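Local coordinates for protein heme oxygenase (Chlamydomonas reinhardtii, PDB 4RAJ) that probably catalyses the oxygen-dependent opening of heme to biliverdin, with release of iron and carbon monoxide, here crystallised without its heme, at residues E73-K76 with D81-K84; V65-A70 with A127-L132; I44-F47 with D51-A54; F60-V65 with T110-L115; D196-G199 with E205-D208. All blocks are in the same frame, centred on the assembly; numbering follows the deposited sequence.

Interaction 1 (E73-K76 with D81-K84)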
# COMPACT_ATOMS: atom_id res chain seq x y z
N GLU A 73 -14.47 -3.32 -7.14
CA GLU A 73 -15.40 -2.82 -8.14
C GLU A 73 -15.08 -3.37 -9.53
O GLU A 73 -15.99 -3.72 -10.29
CB GLU A 73 -15.36 -1.29 -8.17
CG GLU A 73 -16.56 -0.67 -8.86
CD GLU A 73 -17.84 -0.94 -8.11
OE1 GLU A 73 -18.20 -0.12 -7.23
OE2 GLU A 73 -18.49 -1.97 -8.39
N ALA A 74 -13.79 -3.42 -9.87
CA ALA A 74 -13.37 -3.98 -11.15
C ALA A 74 -13.67 -5.48 -11.22
O ALA A 74 -14.14 -5.97 -12.25
CB ALA A 74 -11.87 -3.72 -11.40
N LEU A 75 -13.43 -6.20 -10.12
CA LEU A 75 -13.74 -7.62 -10.08
C LEU A 75 -15.24 -7.87 -10.22
O LEU A 75 -15.67 -8.79 -10.90
CB LEU A 75 -13.24 -8.26 -8.79
CG LEU A 75 -11.73 -8.44 -8.66
CD1 LEU A 75 -11.41 -8.88 -7.24
CD2 LEU A 75 -11.21 -9.45 -9.68
N LYS A 76 -16.03 -7.03 -9.57
CA LYS A 76 -17.48 -7.15 -9.66
C LYS A 76 -17.99 -6.90 -11.09
O LYS A 76 -18.88 -7.60 -11.56
CB LYS A 76 -18.15 -6.19 -8.69
CG LYS A 76 -19.65 -6.37 -8.57
CD LYS A 76 -20.22 -5.51 -7.45
CE LYS A 76 -19.23 -5.41 -6.29
NZ LYS A 76 -19.83 -4.81 -5.06
N ASP A 81 -8.94 -7.81 -17.21
CA ASP A 81 -7.57 -7.83 -16.72
C ASP A 81 -7.50 -8.11 -15.22
O ASP A 81 -6.77 -9.00 -14.77
CB ASP A 81 -6.87 -6.51 -17.03
CG ASP A 81 -6.74 -6.26 -18.53
OD1 ASP A 81 -6.22 -7.14 -19.24
OD2 ASP A 81 -7.18 -5.19 -18.99
N VAL A 82 -8.26 -7.35 -14.44
CA VAL A 82 -8.20 -7.52 -12.99
C VAL A 82 -8.73 -8.91 -12.60
O VAL A 82 -8.19 -9.55 -11.70
CB VAL A 82 -9.00 -6.42 -12.26
CG1 VAL A 82 -8.90 -6.59 -10.75
CG2 VAL A 82 -8.46 -5.05 -12.66
N SER A 83 -9.74 -9.40 -13.31
CA SER A 83 -10.29 -10.72 -13.00
C SER A 83 -9.25 -11.82 -13.16
O SER A 83 -9.29 -12.82 -12.45
CB SER A 83 -11.51 -11.01 -13.87
OG SER A 83 -12.55 -10.11 -13.56
N LYS A 84 -8.30 -11.63 -14.07
CA LYS A 84 -7.24 -12.61 -14.24
C LYS A 84 -6.41 -12.76 -12.98
O LYS A 84 -5.79 -13.79 -12.76
CB LYS A 84 -6.35 -12.25 -15.43
CG LYS A 84 -7.04 -12.41 -16.78
CD LYS A 84 -6.13 -12.02 -17.93
CE LYS A 84 -6.78 -12.28 -19.28
NZ LYS A 84 -7.00 -13.72 -19.52
O HOH W 1 -14.40 -10.87 -12.04
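Apolar packing between L75 and V82 carries most of this contact. The CD2 methyl of L75 lies 3.8 Å from V82 CG1, and the two side chains cross at roughly a right angle. The same CD2 methyl also reaches past the branch of V82 to the backbone, 3.6 Å from V82 O and 3.7 Å from S83 CA. One L75 methyl thus lies against the junction between two consecutive residues of the second helix. With V82 CG1 anti to the backbone N (chi1 -179°), its two methyls divide the work: CG1 takes L75, while CG2 meets A74 CB at 3.9 Å. P137 touches both A74 and V82 and closes this pairing from a neighbouring loop, and L89 packs on V82 from helix 86-89.

The polar part is indirect. A water donates to L75 O at 2.7 Å and to S83 OG at 2.5 Å, so a single molecule links the L75 carbonyl to the S83 hydroxyl beside the apolar patch. S83 OG is also hydrogen-bonded to D79 O, within the connection between the segments, which ties the hydroxyl back to its own turn.

The CA atoms of L75 and S83 come within 5.5 Å. With only four residues between the segments, this close approach marks a tight interhelical turn, where the end of helix 50-76 leads into the short helix 80-84 of the all-helical heme oxygenase fold.

Interaction 2 (V65-A70 with A127-L132)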
# COMPACT_ATOMS: atom_id res chain seq x y z
N VAL A 65 -7.92 1.19 1.73
CA VAL A 65 -9.38 1.11 1.54
C VAL A 65 -9.73 1.51 0.10
O VAL A 65 -10.51 0.82 -0.58
CB VAL A 65 -10.14 2.02 2.52
CG1 VAL A 65 -11.56 2.28 2.03
CG2 VAL A 65 -10.16 1.40 3.92
N ALA A 66 -9.11 2.59 -0.38
CA ALA A 66 -9.43 3.14 -1.70
C ALA A 66 -9.02 2.19 -2.82
O ALA A 66 -9.81 1.91 -3.72
CB ALA A 66 -8.75 4.50 -1.88
N LEU A 67 -7.77 1.73 -2.77
CA LEU A 67 -7.24 0.80 -3.76
C LEU A 67 -8.05 -0.50 -3.81
O LEU A 67 -8.41 -1.01 -4.88
CB LEU A 67 -5.76 0.51 -3.46
CG LEU A 67 -4.97 -0.46 -4.32
CD1 LEU A 67 -5.18 -0.19 -5.81
CD2 LEU A 67 -3.50 -0.33 -3.97
N GLU A 68 -8.35 -1.05 -2.64
CA GLU A 68 -9.02 -2.34 -2.60
C GLU A 68 -10.50 -2.21 -2.98
O GLU A 68 -11.06 -3.13 -3.57
CB GLU A 68 -8.82 -2.98 -1.21
CG GLU A 68 -7.39 -3.54 -1.10
CD GLU A 68 -6.90 -3.79 0.32
OE1 GLU A 68 -7.74 -3.94 1.23
OE2 GLU A 68 -5.66 -3.86 0.51
N ALA A 69 -11.11 -1.07 -2.70
CA ALA A 69 -12.49 -0.84 -3.13
C ALA A 69 -12.56 -0.73 -4.66
O ALA A 69 -13.48 -1.23 -5.30
CB ALA A 69 -13.05 0.41 -2.49
N ALA A 70 -11.56 -0.06 -5.24
CA ALA A 70 -11.50 0.10 -6.68
C ALA A 70 -11.30 -1.25 -7.36
O ALA A 70 -11.95 -1.56 -8.36
CB ALA A 70 -10.37 1.07 -7.07
N ALA A 127 -9.04 9.97 -4.99
CA ALA A 127 -9.78 10.35 -6.19
C ALA A 127 -9.18 9.69 -7.42
O ALA A 127 -9.90 9.20 -8.29
CB ALA A 127 -9.79 11.86 -6.34
N HIS A 128 -7.85 9.67 -7.47
CA HIS A 128 -7.14 9.07 -8.59
C HIS A 128 -7.43 7.57 -8.70
O HIS A 128 -7.69 7.06 -9.79
CB HIS A 128 -5.64 9.30 -8.47
CG HIS A 128 -4.86 8.74 -9.61
ND1 HIS A 128 -5.02 9.18 -10.91
CD2 HIS A 128 -3.92 7.76 -9.67
CE1 HIS A 128 -4.21 8.51 -11.71
NE2 HIS A 128 -3.53 7.65 -10.98
N LEU A 129 -7.38 6.87 -7.57
CA LEU A 129 -7.67 5.44 -7.56
C LEU A 129 -9.10 5.14 -7.99
O LEU A 129 -9.35 4.21 -8.76
CB LEU A 129 -7.41 4.87 -6.16
CG LEU A 129 -5.94 4.85 -5.76
CD1 LEU A 129 -5.75 4.53 -4.27
CD2 LEU A 129 -5.19 3.85 -6.61
N ALA A 130 -10.04 5.94 -7.48
CA ALA A 130 -11.45 5.77 -7.85
C ALA A 130 -11.62 5.97 -9.36
O ALA A 130 -12.35 5.22 -10.02
CB ALA A 130 -12.33 6.74 -7.09
N SER A 131 -10.93 6.97 -9.89
CA SER A 131 -11.00 7.27 -11.30
C SER A 131 -10.40 6.15 -12.15
O SER A 131 -10.93 5.83 -13.21
CB SER A 131 -10.29 8.59 -11.60
OG SER A 131 -10.53 9.00 -12.94
N LEU A 132 -9.30 5.56 -11.68
CA LEU A 132 -8.72 4.43 -12.38
C LEU A 132 -9.70 3.27 -12.38
O LEU A 132 -9.84 2.57 -13.38
CB LEU A 132 -7.40 4.00 -11.75
CG LEU A 132 -6.17 4.87 -11.96
CD1 LEU A 132 -4.99 4.24 -11.20
CD2 LEU A 132 -5.84 5.04 -13.46
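L129 reaches across to helix 50-76 and overlaps A66 and L67 with its CD1 methyl. The two helices run side by side in the same direction, their local axes 8.8 Å apart and only 7° from parallel, a close helix pair within the all-alpha heme oxygenase fold. L129 sits on the ridge formed by A66 and L67, and it is the one side chain of its segment that meets the partner helix closely.

Each part of this seat has its own evidence. L129 CD1 lies 3.8 Å from A66 CB and equally 3.8 Å from L67 N, so it rests on the backbone as well as on a methyl. It also approaches L67 CB at 4.1 Å, and L129 CD1 nears V63 O at 4.0 Å. The second branch, CD2, faces L67 CD1. Because L67 has CG anti to its own backbone N (chi1 179°), its chain slants past L129, and the two leucines meet methyl against methyl.

The small residues are consistent with the close spacing. A66 and A70 both direct CB at the partner helix, and neither has a longer side chain that would hold the backbones apart; the CA atoms of A70 and A130 are 5.8 Å from each other. Helix 140-151 closes the buried contact from a third direction, with H143 on L129, H148 on L67 and L140 on A70. One turn on from A66, A70 CB meets the backbone of the leucine rather than its side chain, lying 3.7 Å from L129 O.

Interaction 3 (I44-F47 with D51-A54)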
# COMPACT_ATOMS: atom_id res chain seq x y z
N ILE A 44 11.50 7.25 13.65
CA ILE A 44 11.89 7.51 15.03
C ILE A 44 10.86 8.43 15.67
O ILE A 44 10.47 8.24 16.83
CB ILE A 44 13.31 8.14 15.13
CG1 ILE A 44 14.35 7.03 15.24
CG2 ILE A 44 13.44 9.02 16.36
CD1 ILE A 44 14.08 6.08 16.38
N ALA A 45 10.39 9.40 14.90
CA ALA A 45 9.36 10.30 15.39
C ALA A 45 8.10 9.50 15.72
O ALA A 45 7.52 9.66 16.79
CB ALA A 45 9.05 11.38 14.36
N LEU A 46 7.69 8.63 14.81
CA LEU A 46 6.45 7.87 15.02
C LEU A 46 6.54 6.89 16.18
O LEU A 46 5.58 6.73 16.93
CB LEU A 46 6.07 7.13 13.75
CG LEU A 46 5.80 7.98 12.52
CD1 LEU A 46 5.44 7.05 11.39
CD2 LEU A 46 4.68 8.98 12.78
N PHE A 47 7.69 6.23 16.34
CA PHE A 47 7.84 5.24 17.40
C PHE A 47 7.96 5.88 18.77
O PHE A 47 7.94 5.18 19.79
CB PHE A 47 9.06 4.35 17.14
CG PHE A 47 8.86 3.39 16.01
CD1 PHE A 47 7.68 2.68 15.89
CD2 PHE A 47 9.86 3.19 15.07
CE1 PHE A 47 7.49 1.78 14.85
CE2 PHE A 47 9.67 2.30 14.02
CZ PHE A 47 8.48 1.60 13.92
N ASP A 51 0.36 6.56 19.63
CA ASP A 51 -0.77 7.29 19.05
C ASP A 51 -0.36 7.99 17.74
O ASP A 51 -1.13 8.04 16.79
CB ASP A 51 -1.32 8.33 20.04
CG ASP A 51 -1.91 7.70 21.30
OD1 ASP A 51 -2.37 6.53 21.26
OD2 ASP A 51 -1.93 8.39 22.33
N LEU A 52 0.85 8.53 17.71
CA LEU A 52 1.38 9.15 16.51
C LEU A 52 1.55 8.11 15.42
O LEU A 52 1.13 8.31 14.28
CB LEU A 52 2.72 9.81 16.81
CG LEU A 52 3.04 11.14 16.16
CD1 LEU A 52 1.82 12.05 16.23
CD2 LEU A 52 4.23 11.76 16.90
N TYR A 53 2.16 6.99 15.79
CA TYR A 53 2.36 5.87 14.90
C TYR A 53 1.04 5.43 14.25
O TYR A 53 0.94 5.28 13.03
CB TYR A 53 2.99 4.70 15.68
CG TYR A 53 3.07 3.42 14.91
CD1 TYR A 53 4.04 3.22 13.93
CD2 TYR A 53 2.17 2.39 15.15
CE1 TYR A 53 4.11 2.03 13.22
CE2 TYR A 53 2.23 1.20 14.45
CZ TYR A 53 3.20 1.02 13.49
OH TYR A 53 3.26 -0.16 12.80
N ALA A 54 0.02 5.25 15.07
CA ALA A 54 -1.28 4.76 14.60
C ALA A 54 -2.01 5.78 13.72
O ALA A 54 -2.67 5.41 12.75
CB ALA A 54 -2.15 4.36 15.80
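Y53 packs against L46 and F47 along much of its length. Its CB lies 3.5 Å from L46 O and 4.4 Å from L46 CB, with L46 CA and Y53 CA only 4.6 Å apart. With CG anti to the backbone N (chi1 172°), the ring then runs alongside that of F47, both pointing the same way. Y53 CD1 comes 3.9 Å from F47 CE1, and Y53 CE1 is 3.8 Å from that same carbon. The planes are inclined by 26° with centroids 5.6 Å apart, too far slid for real overlap, so the rings touch through their flanking carbons. Such closeness belongs to the abrupt reversal from helix 29-47 into helix 50-76 of the heme oxygenase fold, where three residues separate the segments. The contact across the segments ends at CE1; V158 and A162 of helix 155-165 take up more of the Y53 ring, and F166 meets it edge-to-face. Beside it, L46 sends CD2 over the backbone of the second helix, 3.9 Å from L52 O, and lies near a bound PG6, probably from the crystallisation liquor. L52 CD2 returns the approach at A45 O, while L230 touches both L52 and A45.

Interaction 4 (F60-V65 with T110-L115)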
# COMPACT_ATOMS: atom_id res chain seq x y z
N PHE A 60 -2.57 5.43 5.57
CA PHE A 60 -2.48 4.35 4.62
C PHE A 60 -3.59 3.33 4.77
O PHE A 60 -3.86 2.55 3.85
CB PHE A 60 -1.08 3.76 4.72
CG PHE A 60 -0.07 4.67 4.11
CD1 PHE A 60 0.19 4.61 2.75
CD2 PHE A 60 0.50 5.69 4.85
CE1 PHE A 60 1.07 5.51 2.16
CE2 PHE A 60 1.38 6.60 4.26
CZ PHE A 60 1.66 6.50 2.92
N TYR A 61 -4.27 3.35 5.91
CA TYR A 61 -5.54 2.64 6.02
C TYR A 61 -6.45 3.13 4.90
O TYR A 61 -6.99 2.33 4.12
CB TYR A 61 -6.17 2.86 7.41
CG TYR A 61 -7.64 2.54 7.46
CD1 TYR A 61 -8.11 1.25 7.22
CD2 TYR A 61 -8.57 3.53 7.75
CE1 TYR A 61 -9.48 0.96 7.27
CE2 TYR A 61 -9.93 3.25 7.80
CZ TYR A 61 -10.38 1.96 7.56
OH TYR A 61 -11.74 1.70 7.60
N TYR A 62 -6.57 4.45 4.77
CA TYR A 62 -7.41 5.02 3.72
C TYR A 62 -6.88 4.74 2.32
O TYR A 62 -7.67 4.55 1.39
CB TYR A 62 -7.58 6.53 3.91
CG TYR A 62 -8.45 6.84 5.12
CD1 TYR A 62 -9.75 6.33 5.21
CD2 TYR A 62 -7.98 7.64 6.15
CE1 TYR A 62 -10.55 6.61 6.32
CE2 TYR A 62 -8.78 7.93 7.26
CZ TYR A 62 -10.06 7.42 7.33
OH TYR A 62 -10.84 7.71 8.43
N VAL A 63 -5.56 4.76 2.15
CA VAL A 63 -5.00 4.41 0.84
C VAL A 63 -5.43 3.00 0.46
O VAL A 63 -5.96 2.75 -0.64
CB VAL A 63 -3.46 4.50 0.82
CG1 VAL A 63 -2.90 3.88 -0.49
CG2 VAL A 63 -3.00 5.96 0.98
N PHE A 64 -5.23 2.05 1.36
CA PHE A 64 -5.61 0.69 1.02
C PHE A 64 -7.13 0.48 0.93
O PHE A 64 -7.57 -0.32 0.11
CB PHE A 64 -4.98 -0.31 2.01
CG PHE A 64 -3.53 -0.55 1.73
CD1 PHE A 64 -3.14 -1.37 0.68
CD2 PHE A 64 -2.55 0.10 2.45
CE1 PHE A 64 -1.79 -1.57 0.39
CE2 PHE A 64 -1.19 -0.09 2.16
CZ PHE A 64 -0.82 -0.92 1.13
N VAL A 65 -7.92 1.19 1.73
CA VAL A 65 -9.38 1.11 1.54
C VAL A 65 -9.73 1.51 0.10
O VAL A 65 -10.51 0.82 -0.58
CB VAL A 65 -10.14 2.02 2.52
CG1 VAL A 65 -11.56 2.28 2.03
CG2 VAL A 65 -10.16 1.40 3.92
N THR A 110 -12.38 6.18 20.04
CA THR A 110 -12.50 7.38 19.21
C THR A 110 -11.45 7.44 18.11
O THR A 110 -11.09 8.53 17.66
CB THR A 110 -12.42 8.64 20.06
OG1 THR A 110 -11.15 8.66 20.73
CG2 THR A 110 -13.56 8.64 21.09
N TRP A 111 -10.99 6.28 17.65
CA TRP A 111 -9.98 6.24 16.59
C TRP A 111 -10.31 7.11 15.38
O TRP A 111 -9.44 7.78 14.83
CB TRP A 111 -9.73 4.79 16.13
CG TRP A 111 -10.89 4.09 15.46
CD1 TRP A 111 -11.83 3.32 16.07
CD2 TRP A 111 -11.19 4.06 14.06
NE1 TRP A 111 -12.72 2.82 15.14
CE2 TRP A 111 -12.35 3.27 13.90
CE3 TRP A 111 -10.61 4.64 12.93
CZ2 TRP A 111 -12.93 3.04 12.66
CZ3 TRP A 111 -11.19 4.41 11.70
CH2 TRP A 111 -12.33 3.61 11.57
N GLN A 112 -11.57 7.13 14.96
CA GLN A 112 -11.91 7.85 13.74
C GLN A 112 -11.71 9.35 13.90
O GLN A 112 -11.16 10.00 13.01
CB GLN A 112 -13.34 7.54 13.33
CG GLN A 112 -13.70 8.02 11.95
CD GLN A 112 -14.90 7.29 11.41
OE1 GLN A 112 -15.98 7.33 12.01
NE2 GLN A 112 -14.73 6.59 10.30
N ALA A 113 -12.12 9.90 15.04
CA ALA A 113 -11.83 11.29 15.36
C ALA A 113 -10.33 11.56 15.47
O ALA A 113 -9.87 12.61 15.03
CB ALA A 113 -12.52 11.71 16.63
N GLN A 114 -9.58 10.64 16.07
CA GLN A 114 -8.15 10.88 16.25
C GLN A 114 -7.39 10.86 14.93
O GLN A 114 -6.27 11.36 14.85
CB GLN A 114 -7.49 9.89 17.21
CG GLN A 114 -8.34 9.44 18.37
CD GLN A 114 -7.56 8.88 19.55
OE1 GLN A 114 -6.53 8.23 19.37
NE2 GLN A 114 -8.11 9.02 20.75
N LEU A 115 -7.98 10.28 13.89
CA LEU A 115 -7.35 10.32 12.57
C LEU A 115 -7.42 11.71 11.96
O LEU A 115 -6.72 12.00 10.99
CB LEU A 115 -7.98 9.30 11.63
CG LEU A 115 -7.72 7.82 11.92
CD1 LEU A 115 -8.12 6.98 10.73
CD2 LEU A 115 -6.25 7.59 12.28
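Y62 and L115 meet at an oblique angle, with the outer end of the tyrosine against a single leucine methyl. L115 CD1 lies 3.6 Å from Y62 OH, 3.7 Å from CE2 and 3.9 Å from CZ, which places it beside the phenolic corner and not at the ring centre. Y62 has CG beside its backbone N (chi1 -70°), a torsion that swings the ring across to L115 although its CB starts off in another direction.

The orientation of Y62 is further defined from its own helix. Y61 CD2 sits 3.9 Å above the Y62 plane, over its centre, so the neighbouring tyrosine covers one face. K118 makes a cation-pi contact with the Y62 ring, and L122 and E126 of helix 120-135 also touch it. Y61 itself turns toward W111, though loosely: Y61 CE2 and W111 CZ3 are 4.3 Å apart, and the rings meet obliquely. On the tryptophan, Q112 CB lies 4.0 Å above one face.

The nearest CA atoms, those of Y61 and L115, stand 10.3 Å apart, so long side chains alone span the interval. This is surface packing in which aromatic residues of helix 50-76 lie against segment 110-115, which holds the short helix 111-114 of the heme oxygenase fold; on the same segment as the tyrosines, F60 lines the pocket occupied by PG6.

Interaction 5 (D196-G199 with E205-D208)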
# COMPACT_ATOMS: atom_id res chain seq x y z
N ASP A 196 4.11 -10.07 -14.60
CA ASP A 196 5.06 -10.09 -15.70
C ASP A 196 4.51 -10.80 -16.94
O ASP A 196 4.71 -10.34 -18.06
CB ASP A 196 6.37 -10.73 -15.27
CG ASP A 196 7.33 -9.74 -14.65
OD1 ASP A 196 7.13 -8.52 -14.84
OD2 ASP A 196 8.29 -10.17 -13.98
N GLU A 197 3.81 -11.91 -16.73
CA GLU A 197 3.24 -12.66 -17.85
C GLU A 197 2.10 -11.91 -18.52
O GLU A 197 2.02 -11.84 -19.75
CB GLU A 197 2.74 -14.03 -17.39
CG GLU A 197 3.79 -15.10 -17.52
CD GLU A 197 3.49 -16.30 -16.66
OE1 GLU A 197 2.30 -16.51 -16.32
OE2 GLU A 197 4.45 -17.03 -16.32
N TRP A 198 1.21 -11.36 -17.71
CA TRP A 198 0.10 -10.59 -18.23
C TRP A 198 0.61 -9.29 -18.89
O TRP A 198 0.17 -8.90 -19.98
CB TRP A 198 -0.90 -10.29 -17.11
CG TRP A 198 -1.90 -9.25 -17.46
CD1 TRP A 198 -3.09 -9.43 -18.10
CD2 TRP A 198 -1.80 -7.85 -17.18
NE1 TRP A 198 -3.73 -8.23 -18.25
CE2 TRP A 198 -2.96 -7.24 -17.69
CE3 TRP A 198 -0.84 -7.05 -16.55
CZ2 TRP A 198 -3.19 -5.86 -17.60
CZ3 TRP A 198 -1.07 -5.68 -16.46
CH2 TRP A 198 -2.24 -5.10 -16.97
N GLY A 199 1.56 -8.63 -18.22
CA GLY A 199 2.08 -7.35 -18.68
C GLY A 199 2.73 -7.46 -20.06
O GLY A 199 2.56 -6.59 -20.90
N GLU A 205 1.59 0.83 -25.20
CA GLU A 205 0.99 2.01 -24.56
C GLU A 205 0.55 1.72 -23.13
O GLU A 205 0.77 2.53 -22.23
CB GLU A 205 -0.20 2.53 -25.37
CG GLU A 205 0.16 3.19 -26.70
CD GLU A 205 0.22 2.24 -27.90
OE1 GLU A 205 0.24 0.98 -27.74
OE2 GLU A 205 0.24 2.77 -29.04
N LEU A 206 -0.06 0.55 -22.94
CA LEU A 206 -0.51 0.11 -21.61
C LEU A 206 0.67 -0.24 -20.70
O LEU A 206 0.65 0.06 -19.51
CB LEU A 206 -1.46 -1.08 -21.74
CG LEU A 206 -2.19 -1.54 -20.47
CD1 LEU A 206 -3.06 -0.42 -19.94
CD2 LEU A 206 -3.02 -2.77 -20.75
N GLN A 207 1.70 -0.87 -21.26
CA GLN A 207 2.91 -1.12 -20.49
C GLN A 207 3.56 0.19 -20.01
O GLN A 207 4.03 0.27 -18.87
CB GLN A 207 3.91 -1.94 -21.31
CG GLN A 207 3.36 -3.30 -21.73
CD GLN A 207 4.43 -4.22 -22.26
OE1 GLN A 207 5.57 -4.22 -21.77
NE2 GLN A 207 4.09 -5.01 -23.27
N ASP A 208 3.58 1.21 -20.88
CA ASP A 208 4.08 2.53 -20.49
C ASP A 208 3.22 3.16 -19.38
O ASP A 208 3.74 3.81 -18.48
CB ASP A 208 4.12 3.49 -21.69
CG ASP A 208 5.22 3.15 -22.68
OD1 ASP A 208 6.10 2.30 -22.35
OD2 ASP A 208 5.21 3.73 -23.79
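W198 NE1 is hydrogen-bonded to D81 OD1, a bond that fixes the indole whose far corner touches L206. The ring thus has its polar side committed to helix 80-84 and its benzene side directed at helix 204-227. There W198 CZ2 and L206 CD2 are 4.4 Å apart, a light contact in which the methyl approaches the ring obliquely. F85 meets the indole edge-to-face, and A138 packs on it from a loop.

The second contact sets Q207 against G199. The carbonyl G199 O lies 3.5 Å from Q207 CG, 3.3 Å from Q207 CD and 3.2 Å from Q207 NE2, so the carbonyl oxygen points at the end of the side chain. The NE2 distance alone might suggest a hydrogen bond, but the angle is poor; the amide instead donates from NE2 to Q202 O in the connecting turn. Extended beyond CG (chi2 -167°), the Q207 chain carries its amide end up to the G199 carbonyl. Shortening this glutamine to an alanine is likely to leave Q202 O without this donor and to open a gap beside G199 O.

Q202 also works in the other direction, with its NE2 hydrogen-bonded to W198 O. One glutamine of the turn therefore holds both helices. With five residues between the segments, and the CA atoms of G199 and Q207 6.5 Å apart, the arrangement is a compact interhelical turn joining helix 184-200 to helix 204-227 of the all-alpha heme oxygenase fold.

Overall arrangement
Helix 50-76 enters four of the five contacts: interaction 3 near its start, interactions 4 and 2 along its middle, sharing V65, and interaction 1 at its end. Interaction 2 is the buried one, made by aliphatic methyls and backbone. Interaction 4 lies at the surface and relies on long aromatic side chains. Interactions 1, 3 and 5 are partly buried turns between consecutive helices, yet differ in chemistry: a water bridge in interaction 1, slid rings in interaction 3, and in interaction 5 a glutamine amide against a glycine carbonyl, its bond made within the turn. Interactions 1 and 5 meet through D81 and W198, whereas interaction 3 stands on the opposite side of the chain's centre.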